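Long-range contacts in diguanylate cyclase with PAS/PAC sensor (Marinobacter aquaeolei, PDB 3H9W), which probably makes cyclic di-GMP from two GTP molecules through a GGDEF domain, the present chain being its N-terminal PAS sensor domain: residues A4-I9 with I100-D105; A68-L73 with I82-H87. All coordinates share one frame; numbering follows the deposited sequence.

Contact 1: residues A4-I9 with I100-D105; sequences AIPWKI and IGFMFD
The indole of Trp7 is sandwiched between two residues of strand 100-105. Over one face sits the methyl carbon of the selenomethionine Met103, whose CE lies 3.9 Å from the centroid of the five-membered ring; over the opposite face runs the backbone of Gly101, with its N 3.8 Å above the ring plane. Chi1 of 59° sets CG of Trp7 between the backbone N and the carbonyl carbon, and the ring beyond it lies over Gly101, where a CB would crowd CZ2. An alanine at Trp7 would probably leave a gap above Gly101 and let the end of Met103 turn more freely. On the other side of the sheet, CB of Pro6 packs on CE1 of Phe102 at 3.6 Å, while Ala4 CB approaches CE1 of Phe104 at 3.4 Å. CG2 of Ile100 meets the extended chain of Lys8 at CG. Antiparallel pairing of the first and last strands of the PAS-fold sheet sets Pro6 opposite Phe102 and Lys8 opposite Ile100. Ile5 and Met103 form one hydrogen-bonded pair, with Ile5 N to Met103 O at 2.9 Å, and Trp7 and Gly101 form the next, with Gly101 N to Trp7 O at 3.0 Å. Farther out, Ile19 touches Ile5 and Trp7, and Ile23 and Leu26 of helix 22-27 pack on Ile5. On the Phe102 side the second subunit closes in, its Phe104 ring meeting Phe104 at a steep angle.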
loop_
_atom_site.group_PDB
_atom_site.type_symbol
_atom_site.label_atom_id
_atom_site.label_comp_id
_atom_site.label_asym_id
_atom_site.label_seq_id
_atom_site.Cartn_x
_atom_site.Cartn_y
_atom_site.Cartn_z
ATOM N N ALA A 4 4.926 5.247 5.716
ATOM C CA ALA A 4 4.320 3.966 5.368
ATOM C C ALA A 4 5.393 2.888 5.426
ATOM O O ALA A 4 6.549 3.130 5.091
ATOM C CB ALA A 4 3.723 4.030 3.975
ATOM N N ILE A 5 5.010 1.696 5.862
ATOM C CA ILE A 5 5.951 0.597 5.969
ATOM C C ILE A 5 5.606 -0.471 4.952
ATOM O O ILE A 5 4.584 -1.147 5.074
ATOM C CB ILE A 5 5.908 -0.039 7.371
ATOM C CG1 ILE A 5 6.173 1.033 8.430
ATOM C CG2 ILE A 5 6.951 -1.141 7.466
ATOM C CD1 ILE A 5 5.766 0.624 9.828
ATOM N N PRO A 6 6.451 -0.632 3.925
ATOM C CA PRO A 6 6.208 -1.637 2.893
ATOM C C PRO A 6 6.590 -3.027 3.385
ATOM O O PRO A 6 7.498 -3.174 4.206
ATOM C CB PRO A 6 7.096 -1.165 1.744
ATOM C CG PRO A 6 8.286 -0.601 2.475
ATOM C CD PRO A 6 7.634 0.189 3.599
ATOM N N TRP A 7 5.882 -4.039 2.898
ATOM C CA TRP A 7 6.177 -5.417 3.274
ATOM C C TRP A 7 5.604 -6.381 2.242
ATOM O O TRP A 7 4.727 -6.020 1.450
ATOM C CB TRP A 7 5.600 -5.744 4.656
ATOM C CG TRP A 7 4.125 -5.573 4.735
ATOM C CD1 TRP A 7 3.444 -4.462 5.149
ATOM C CD2 TRP A 7 3.133 -6.522 4.321
ATOM N NE1 TRP A 7 2.085 -4.661 5.015
ATOM C CE2 TRP A 7 1.870 -5.918 4.509
ATOM C CE3 TRP A 7 3.192 -7.828 3.809
ATOM C CZ2 TRP A 7 0.679 -6.567 4.196
ATOM C CZ3 TRP A 7 2.006 -8.475 3.500
ATOM C CH2 TRP A 7 0.762 -7.842 3.696
ATOM N N LYS A 8 6.107 -7.609 2.267
ATOM C CA LYS A 8 5.667 -8.658 1.364
ATOM C C LYS A 8 5.828 -9.984 2.082
ATOM O O LYS A 8 6.799 -10.186 2.822
ATOM C CB LYS A 8 6.504 -8.679 0.085
ATOM C CG LYS A 8 6.065 -9.752 -0.909
ATOM C CD LYS A 8 6.989 -9.811 -2.115
ATOM C CE LYS A 8 6.495 -10.816 -3.148
ATOM N NZ LYS A 8 7.389 -10.864 -4.335
ATOM N N ILE A 9 4.869 -10.875 1.865
ATOM C CA ILE A 9 4.865 -12.199 2.479
ATOM C C ILE A 9 4.767 -13.293 1.420
ATOM O O ILE A 9 3.917 -13.232 0.530
ATOM C CB ILE A 9 3.660 -12.376 3.433
ATOM C CG1 ILE A 9 3.853 -11.538 4.698
ATOM C CG2 ILE A 9 3.486 -13.854 3.785
ATOM C CD1 ILE A 9 4.826 -12.128 5.676
ATOM N N ILE A 100 1.307 -8.502 -0.598
ATOM C CA ILE A 100 2.137 -7.302 -0.634
ATOM C C ILE A 100 1.314 -6.121 -0.141
ATOM O O ILE A 100 0.143 -5.990 -0.489
ATOM C CB ILE A 100 2.597 -6.977 -2.071
ATOM C CG1 ILE A 100 1.372 -6.672 -2.939
ATOM C CG2 ILE A 100 3.343 -8.156 -2.660
ATOM C CD1 ILE A 100 1.678 -5.898 -4.206
ATOM N N GLY A 101 1.918 -5.252 0.654
ATOM C CA GLY A 101 1.157 -4.119 1.130
ATOM C C GLY A 101 1.947 -3.141 1.955
ATOM O O GLY A 101 3.174 -3.061 1.854
ATOM N N PHE A 102 1.230 -2.396 2.786
ATOM C CA PHE A 102 1.846 -1.398 3.646
ATOM C C PHE A 102 1.194 -1.407 5.019
ATOM O O PHE A 102 0.020 -1.739 5.154
ATOM C CB PHE A 102 1.637 0.011 3.075
ATOM C CG PHE A 102 2.385 0.296 1.806
ATOM C CD1 PHE A 102 3.719 0.659 1.839
ATOM C CD2 PHE A 102 1.735 0.246 0.577
ATOM C CE1 PHE A 102 4.406 0.976 0.657
ATOM C CE2 PHE A 102 2.409 0.559 -0.609
ATOM C CZ PHE A 102 3.745 0.924 -0.559
HETATM N N MSE A 103 1.969 -1.029 6.028
HETATM C CA MSE A 103 1.461 -0.884 7.383
HETATM C C MSE A 103 1.562 0.612 7.625
HETATM O O MSE A 103 2.571 1.234 7.292
HETATM C CB MSE A 103 2.320 -1.640 8.394
HETATM C CG MSE A 103 1.916 -3.083 8.573
HETATM SE SE MSE A 103 3.287 -4.071 9.498
HETATM C CE MSE A 103 2.989 -5.765 8.637
ATOM N N PHE A 104 0.507 1.184 8.193
ATOM C CA PHE A 104 0.450 2.618 8.456
ATOM C C PHE A 104 0.175 2.903 9.923
ATOM O O PHE A 104 -0.665 2.247 10.540
ATOM C CB PHE A 104 -0.689 3.243 7.651
ATOM C CG PHE A 104 -0.548 3.097 6.166
ATOM C CD1 PHE A 104 0.245 3.980 5.442
ATOM C CD2 PHE A 104 -1.223 2.085 5.485
ATOM C CE1 PHE A 104 0.361 3.860 4.058
ATOM C CE2 PHE A 104 -1.113 1.957 4.100
ATOM C CZ PHE A 104 -0.319 2.847 3.387
ATOM N N ASP A 105 0.873 3.894 10.467
ATOM C CA ASP A 105 0.676 4.319 11.849
ATOM C C ASP A 105 -0.576 5.194 11.794
ATOM O O ASP A 105 -0.580 6.225 11.117
ATOM C CB ASP A 105 1.887 5.147 12.304
ATOM C CG ASP A 105 1.685 5.822 13.648
ATOM O OD1 ASP A 105 0.616 5.656 14.272
ATOM O OD2 ASP A 105 2.618 6.531 14.093
#

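Contact 2: residues A68-L73 with I82-H87; sequences ADYRAL and IRDVVH
Asp69 carries its CG anti to the carbonyl carbon (chi1 -71°) and Arg83 its CG anti to the backbone N (chi1 172°); beyond these CG atoms the two side chains run alongside each other, pointing the same way. A bend at chi3 of Arg83 completes a side-on salt bridge: NE donates to OD1 of Asp69 at 2.9 Å and NH2 to OD2 at 2.7 Å. Both oxygens are met on their syn sides and near the guanidinium plane, a two-point grip that restrains rotation of the carboxylate. NH2 has a second acidic partner in Glu109. Across the sheet, Tyr70 OH reaches CG2 of Ile82 at 3.7 Å and CB of Asp84, the latter at the ring's edge, and the hydroxyl is hydrogen-bonded to Trp40 NE1. Ala72 CB closes on Ile82 CD1, also at 3.7 Å. Paired bonds link Tyr70 with Ile82 and Ala68 with Asp84; Ile82 N to Tyr70 O is nearly straight at 2.7 Å. This is the hairpin of strands 66-73 and 79-90 in the PAS fold. Helix 46-61 packs against strand 66-73, Trp51 touching Ala68 and Val52 touching Tyr70, while strand 96-105 flanks strand 79-90 on its other edge.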
loop_
_atom_site.group_PDB
_atom_site.type_symbol
_atom_site.label_atom_id
_atom_site.label_comp_id
_atom_site.label_asym_id
_atom_site.label_seq_id
_atom_site.Cartn_x
_atom_site.Cartn_y
_atom_site.Cartn_z
ATOM N N ALA A 68 -7.077 -4.086 7.681
ATOM C CA ALA A 68 -7.526 -4.209 9.062
ATOM C C ALA A 68 -6.841 -3.187 9.950
ATOM O O ALA A 68 -5.674 -2.848 9.744
ATOM C CB ALA A 68 -7.238 -5.625 9.591
ATOM N N ASP A 69 -7.585 -2.689 10.931
ATOM C CA ASP A 69 -7.068 -1.722 11.887
ATOM C C ASP A 69 -6.911 -2.458 13.207
ATOM O O ASP A 69 -7.843 -3.117 13.666
ATOM C CB ASP A 69 -8.057 -0.565 12.077
ATOM C CG ASP A 69 -8.136 0.349 10.872
ATOM O OD1 ASP A 69 -7.644 -0.038 9.791
ATOM O OD2 ASP A 69 -8.696 1.457 11.010
ATOM N N TYR A 70 -5.735 -2.357 13.813
ATOM C CA TYR A 70 -5.504 -3.025 15.084
ATOM C C TYR A 70 -4.378 -2.375 15.874
ATOM O O TYR A 70 -3.627 -1.530 15.364
ATOM C CB TYR A 70 -5.174 -4.510 14.860
ATOM C CG TYR A 70 -4.001 -4.719 13.941
ATOM C CD1 TYR A 70 -4.186 -4.889 12.568
ATOM C CD2 TYR A 70 -2.694 -4.671 14.429
ATOM C CE1 TYR A 70 -3.097 -5.000 11.705
ATOM C CE2 TYR A 70 -1.599 -4.785 13.568
ATOM C CZ TYR A 70 -1.814 -4.944 12.208
ATOM O OH TYR A 70 -0.733 -5.011 11.352
ATOM N N ARG A 71 -4.278 -2.778 17.134
ATOM C CA ARG A 71 -3.258 -2.275 18.028
ATOM C C ARG A 71 -2.055 -3.200 17.948
ATOM O O ARG A 71 -2.125 -4.369 18.343
ATOM C CB ARG A 71 -3.809 -2.224 19.460
ATOM C CG ARG A 71 -4.870 -1.143 19.650
ATOM C CD ARG A 71 -5.894 -1.508 20.713
ATOM N NE ARG A 71 -6.786 -2.591 20.283
ATOM C CZ ARG A 71 -7.789 -3.061 21.021
ATOM N NH1 ARG A 71 -8.028 -2.545 22.221
ATOM N NH2 ARG A 71 -8.542 -4.052 20.570
ATOM N N ALA A 72 -0.959 -2.680 17.405
ATOM C CA ALA A 72 0.268 -3.451 17.278
ATOM C C ALA A 72 1.046 -3.296 18.571
ATOM O O ALA A 72 0.976 -2.257 19.228
ATOM C CB ALA A 72 1.106 -2.931 16.096
ATOM N N LEU A 73 1.788 -4.330 18.930
ATOM C CA LEU A 73 2.573 -4.324 20.157
ATOM C C LEU A 73 3.983 -3.807 19.928
ATOM O O LEU A 73 4.736 -4.365 19.130
ATOM C CB LEU A 73 2.640 -5.746 20.725
ATOM C CG LEU A 73 3.445 -5.942 22.008
ATOM C CD1 LEU A 73 2.808 -5.143 23.141
ATOM C CD2 LEU A 73 3.491 -7.418 22.356
ATOM N N ILE A 82 -2.342 0.569 14.150
ATOM C CA ILE A 82 -1.857 0.379 12.795
ATOM C C ILE A 82 -2.951 -0.089 11.843
ATOM O O ILE A 82 -3.893 -0.776 12.239
ATOM C CB ILE A 82 -0.693 -0.657 12.790
ATOM C CG1 ILE A 82 0.594 0.026 13.262
ATOM C CG2 ILE A 82 -0.528 -1.281 11.404
ATOM C CD1 ILE A 82 1.832 -0.833 13.162
ATOM N N ARG A 83 -2.826 0.323 10.587
ATOM C CA ARG A 83 -3.740 -0.090 9.539
ATOM C C ARG A 83 -2.863 -0.901 8.597
ATOM O O ARG A 83 -1.857 -0.403 8.097
ATOM C CB ARG A 83 -4.325 1.111 8.783
ATOM C CG ARG A 83 -5.154 0.725 7.537
ATOM C CD ARG A 83 -6.044 1.883 7.079
ATOM N NE ARG A 83 -6.964 2.238 8.157
ATOM C CZ ARG A 83 -7.215 3.474 8.575
ATOM N NH1 ARG A 83 -6.625 4.516 8.001
ATOM N NH2 ARG A 83 -8.025 3.657 9.609
ATOM N N ASP A 84 -3.234 -2.156 8.383
ATOM C CA ASP A 84 -2.485 -3.032 7.498
ATOM C C ASP A 84 -3.350 -3.158 6.240
ATOM O O ASP A 84 -4.528 -3.514 6.325
ATOM C CB ASP A 84 -2.287 -4.389 8.188
ATOM C CG ASP A 84 -1.277 -5.276 7.484
ATOM O OD1 ASP A 84 -0.601 -4.812 6.546
ATOM O OD2 ASP A 84 -1.154 -6.455 7.887
ATOM N N VAL A 85 -2.769 -2.828 5.087
ATOM C CA VAL A 85 -3.466 -2.881 3.803
ATOM C C VAL A 85 -2.795 -3.941 2.962
ATOM O O VAL A 85 -1.588 -3.886 2.732
ATOM C CB VAL A 85 -3.396 -1.532 3.069
ATOM C CG1 VAL A 85 -4.175 -1.613 1.759
ATOM C CG2 VAL A 85 -3.973 -0.438 3.956
ATOM N N VAL A 86 -3.595 -4.892 2.491
ATOM C CA VAL A 86 -3.078 -6.034 1.755
ATOM C C VAL A 86 -3.611 -6.281 0.359
ATOM O O VAL A 86 -4.821 -6.310 0.132
ATOM C CB VAL A 86 -3.333 -7.335 2.548
ATOM C CG1 VAL A 86 -2.625 -8.498 1.877
ATOM C CG2 VAL A 86 -2.857 -7.163 3.989
ATOM N N HIS A 87 -2.684 -6.478 -0.571
ATOM C CA HIS A 87 -3.031 -6.807 -1.942
ATOM C C HIS A 87 -2.590 -8.259 -2.121
ATOM O O HIS A 87 -1.470 -8.610 -1.752
ATOM C CB HIS A 87 -2.281 -5.929 -2.936
ATOM C CG HIS A 87 -2.454 -6.370 -4.356
ATOM N ND1 HIS A 87 -1.400 -6.783 -5.140
ATOM C CD2 HIS A 87 -3.567 -6.518 -5.112
ATOM C CE1 HIS A 87 -1.856 -7.170 -6.319
ATOM N NE2 HIS A 87 -3.167 -7.020 -6.328
#

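Contacts 1 and 2 belong to one antiparallel sheet, their centres about 9 Å apart, and meet where strand 96-105 runs beside strand 79-90. Phe104 N lies 2.8 Å from Arg83 O and His87 N lies 2.9 Å from Ile100 O; both are probable hydrogen bonds. Between these points Asp84 of contact 2 comes close to contact 1, its OD1 3.1 Å from Trp7 NE1. The hairpin of contact 2 falls within the chain segment that separates the two strands of contact 1. Both contacts also reach the second subunit, where Val85 packs on Phe102 of the second subunit, so the shared sheet contributes to the dimer interface.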